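Local coordinates for protein ribonuclease VapC (Klebsiella pneumoniae, PDB 7BY3) that probably acts as the toxin of a toxin-antitoxin pair, a magnesium-dependent PIN-domain endoribonuclease that cleaves RNA, at residues Q53-R56 / T57-A60; Q71-A74 / E75-A79. All coordinates share one frame; numbering follows the deposited sequence.

In the fold
Both contacts are local, within the first turns of helices of the PIN domain. Contact 1 opens helix 54-61, and contact 2 opens helix 71-83. Their centres lie about 30 Å apart, and they do not touch. Contact 1 sits mostly at the surface and faces the chain of another protein, with Thr57 as its buried residue, packed toward helices 38-50 and 10-17. Its chemistry is charged and solvent-linked: a long salt bridge and a shared water. Contact 2 is half buried, between helix 88-99 and the second subunit. There a serine hydroxyl folds back on the backbone, and glutamate meets glutamine. Arg58 and Glu75 also pair between subunits, the arginine of one copy with the glutamate of the other.

Contact 1: residues Q53-R56 / T57-A60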
# COMPACT_ATOMS: atom_id res chain seq x y z
N GLN B 53 -1.03 20.18 -12.30
CA GLN B 53 0.35 19.94 -12.71
C GLN B 53 0.65 18.48 -13.04
O GLN B 53 1.81 18.09 -13.18
CB GLN B 53 1.32 20.44 -11.64
CG GLN B 53 1.39 21.95 -11.64
CD GLN B 53 1.69 22.51 -13.03
OE1 GLN B 53 2.55 21.99 -13.74
NE2 GLN B 53 0.96 23.54 -13.42
N GLU B 54 -0.41 17.68 -13.16
CA GLU B 54 -0.35 16.22 -13.15
C GLU B 54 0.76 15.55 -13.98
O GLU B 54 1.48 14.70 -13.47
CB GLU B 54 -1.70 15.69 -13.64
CG GLU B 54 -1.87 14.19 -13.58
CD GLU B 54 -3.32 13.79 -13.73
OE1 GLU B 54 -3.60 12.78 -14.40
OE2 GLU B 54 -4.19 14.51 -13.19
N GLN B 55 0.90 15.93 -15.25
CA GLN B 55 1.91 15.30 -16.10
C GLN B 55 3.32 15.68 -15.65
O GLN B 55 4.23 14.85 -15.67
CB GLN B 55 1.70 15.69 -17.57
CG GLN B 55 2.79 15.19 -18.52
CD GLN B 55 2.60 13.74 -18.93
OE1 GLN B 55 3.29 12.85 -18.45
NE2 GLN B 55 1.65 13.50 -19.84
N ARG B 56 3.49 16.93 -15.23
CA ARG B 56 4.80 17.43 -14.83
C ARG B 56 5.24 16.89 -13.47
O ARG B 56 6.43 16.68 -13.23
CB ARG B 56 4.79 18.96 -14.80
CG ARG B 56 5.43 19.60 -16.03
CD ARG B 56 5.01 21.06 -16.19
NE ARG B 56 3.78 21.19 -16.96
CZ ARG B 56 3.06 22.31 -17.04
NH1 ARG B 56 3.45 23.40 -16.40
NH2 ARG B 56 1.95 22.34 -17.77
N THR B 57 4.27 16.66 -12.58
CA THR B 57 4.56 16.07 -11.28
C THR B 57 4.93 14.61 -11.44
O THR B 57 5.92 14.14 -10.87
CB THR B 57 3.37 16.19 -10.33
OG1 THR B 57 3.04 17.57 -10.15
CG2 THR B 57 3.70 15.57 -8.98
N ARG B 58 4.12 13.89 -12.21
CA ARG B 58 4.38 12.50 -12.53
C ARG B 58 5.75 12.33 -13.18
O ARG B 58 6.44 11.33 -12.97
CB ARG B 58 3.27 11.96 -13.44
CG ARG B 58 3.57 10.64 -14.12
CD ARG B 58 2.29 9.87 -14.47
NE ARG B 58 1.11 10.73 -14.57
CZ ARG B 58 0.80 11.48 -15.63
NH1 ARG B 58 1.60 11.50 -16.68
NH2 ARG B 58 -0.30 12.22 -15.62
N MET B 59 6.16 13.34 -13.95
CA MET B 59 7.49 13.35 -14.56
C MET B 59 8.59 13.45 -13.51
O MET B 59 9.58 12.73 -13.56
CB MET B 59 7.62 14.51 -15.55
CG MET B 59 7.01 14.24 -16.91
SD MET B 59 7.13 15.66 -18.03
CE MET B 59 6.32 15.01 -19.49
N ALA B 60 8.41 14.36 -12.55
CA ALA B 60 9.40 14.58 -11.51
C ALA B 60 9.48 13.39 -10.55
O ALA B 60 10.56 13.01 -10.11
CB ALA B 60 9.09 15.86 -10.75
O HOH W 1 -1.78 10.25 -14.13
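The backbone runs from the N-cap residue Gln53 into the first turns of helix 54-61, where Gln53 O accepts the N-H of Thr57 at 2.9 Å and the carbonyls of Glu54, Gln55 and Arg56 accept the N-H groups of Arg58, Met59 and Ala60. This helix belongs to the PIN domain. Glu54 and Arg58 form an i, i+4 salt bridge. It is long, with Glu54 OE1 3.6 Å from Arg58 NH2. The carboxylate and guanidinium planes stand 86° apart, so the two groups do not meet as a flat, two-bond pair. A water links them: it donates to Glu54 OE1 and weakly accepts from Arg58 NH2. Arg58 bends at chi3 (22°), which brings one face of the guanidinium over Glu54 O, which lies toward its rim. Gln55 also reaches this group, its OE1 2.8 Å from Arg58 NH1. Thr57 faces inward, against Val44 and Ala48 of helix 38-50. Its OG1 donates a weak bond to Gln53 O, but its stronger partner is an aromatic side chain on the chain of another protein, to which it is also hydrogen-bonded. Met59 crosses Gln55 at a slant. Its chain is extended beyond CG, and the terminal methyl CE of Met59 lies 3.7 Å from Gln55 CG.

Contact 2: residues Q71-A74 / E75-A79; sequences QDIA and ERSVA
Glu75 and Gln71 meet across the first turn of helix 71-83, an alpha-helix of the PIN domain. The backbone bonds are i to i+4. Gln71 O accepts Glu75 N at 2.9 Å, and Ala74 O accepts Val78 N at 3.1 Å. Between them, the bond from Arg76 N to Asp72 O is weak. Among the polar side chains, Gln71 bends at chi2 (60°) and brings its amide up to the Glu75 carboxylate. Gln71 NE2 donates to Glu75 OE1 in a weak bond of 3.5 Å, with the two planes 32° apart. The other oxygen of Glu75, OE2, has a stronger partner: it forms a salt bridge with Arg58 of the second subunit. Asp72 brings a second negative charge close, its OD1 3.9 Å from Glu75 OE1. That arginine probably eases the repulsion between the two carboxylates. Packing goes two ways. Ile73 packs on Leu99 of helix 88-99, and Ser77 lies against Ile92 and Ala95 of the same helix. Ala74 instead meets Met42 of the second subunit, so this turn lies between helix 88-99 and the second subunit. Ser77 is buried, and its side chain is about 9 Å from that of Asp90, a predicted magnesium ligand. Its OG lies beside its own backbone N (chi1 -62°), which turns the hydroxyl back toward the preceding turn. Ile73 O therefore accepts twice, from Ser77 N at 2.8 Å and from Ser77 OG at a very short 2.5 Å.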
# COMPACT_ATOMS: atom_id res chain seq x y z
N GLN B 71 4.20 -7.69 1.09
CA GLN B 71 3.84 -8.42 2.29
C GLN B 71 4.72 -8.14 3.51
O GLN B 71 4.20 -8.00 4.62
CB GLN B 71 3.84 -9.92 2.00
CG GLN B 71 3.41 -10.78 3.18
CD GLN B 71 2.00 -10.46 3.64
OE1 GLN B 71 1.04 -10.55 2.87
NE2 GLN B 71 1.86 -10.08 4.91
N ASP B 72 6.03 -8.05 3.33
CA ASP B 72 6.90 -7.88 4.49
C ASP B 72 7.29 -6.43 4.78
O ASP B 72 7.99 -6.15 5.75
CB ASP B 72 8.15 -8.74 4.35
CG ASP B 72 7.98 -10.11 4.98
OD1 ASP B 72 6.85 -10.65 4.94
OD2 ASP B 72 8.96 -10.65 5.55
N ILE B 73 6.83 -5.49 3.95
CA ILE B 73 6.79 -4.10 4.37
C ILE B 73 5.59 -3.98 5.29
O ILE B 73 5.65 -3.33 6.34
CB ILE B 73 6.68 -3.11 3.19
CG1 ILE B 73 8.06 -2.89 2.56
CG2 ILE B 73 6.11 -1.78 3.65
CD1 ILE B 73 8.00 -2.22 1.21
N ALA B 74 4.51 -4.63 4.88
CA ALA B 74 3.30 -4.71 5.68
C ALA B 74 3.59 -5.39 7.02
O ALA B 74 3.05 -4.99 8.05
CB ALA B 74 2.21 -5.46 4.93
N GLU B 75 4.44 -6.41 6.98
CA GLU B 75 4.82 -7.14 8.19
C GLU B 75 5.51 -6.22 9.19
O GLU B 75 5.16 -6.18 10.37
CB GLU B 75 5.73 -8.31 7.84
CG GLU B 75 5.61 -9.48 8.79
CD GLU B 75 4.28 -10.17 8.67
OE1 GLU B 75 3.99 -10.73 7.59
OE2 GLU B 75 3.51 -10.14 9.65
N ARG B 76 6.51 -5.49 8.71
CA ARG B 76 7.24 -4.55 9.54
C ARG B 76 6.35 -3.39 9.98
O ARG B 76 6.48 -2.88 11.09
CB ARG B 76 8.46 -4.01 8.78
CG ARG B 76 9.27 -2.98 9.55
CD ARG B 76 9.88 -3.56 10.81
NE ARG B 76 10.81 -4.65 10.51
CZ ARG B 76 12.06 -4.47 10.12
NH1 ARG B 76 12.55 -3.24 9.97
NH2 ARG B 76 12.83 -5.51 9.86
N SER B 77 5.44 -2.99 9.09
CA SER B 77 4.56 -1.85 9.34
C SER B 77 3.67 -2.07 10.56
O SER B 77 3.49 -1.16 11.37
CB SER B 77 3.70 -1.57 8.11
OG SER B 77 4.50 -1.23 7.00
N VAL B 78 3.11 -3.27 10.68
CA VAL B 78 2.25 -3.61 11.81
C VAL B 78 3.04 -3.57 13.12
O VAL B 78 2.56 -3.07 14.14
CB VAL B 78 1.62 -5.01 11.64
CG1 VAL B 78 0.87 -5.43 12.89
CG2 VAL B 78 0.70 -5.03 10.43
N ALA B 79 4.27 -4.07 13.07
CA ALA B 79 5.14 -4.10 14.24
C ALA B 79 5.58 -2.70 14.65
O ALA B 79 5.59 -2.37 15.84
CB ALA B 79 6.36 -4.97 13.96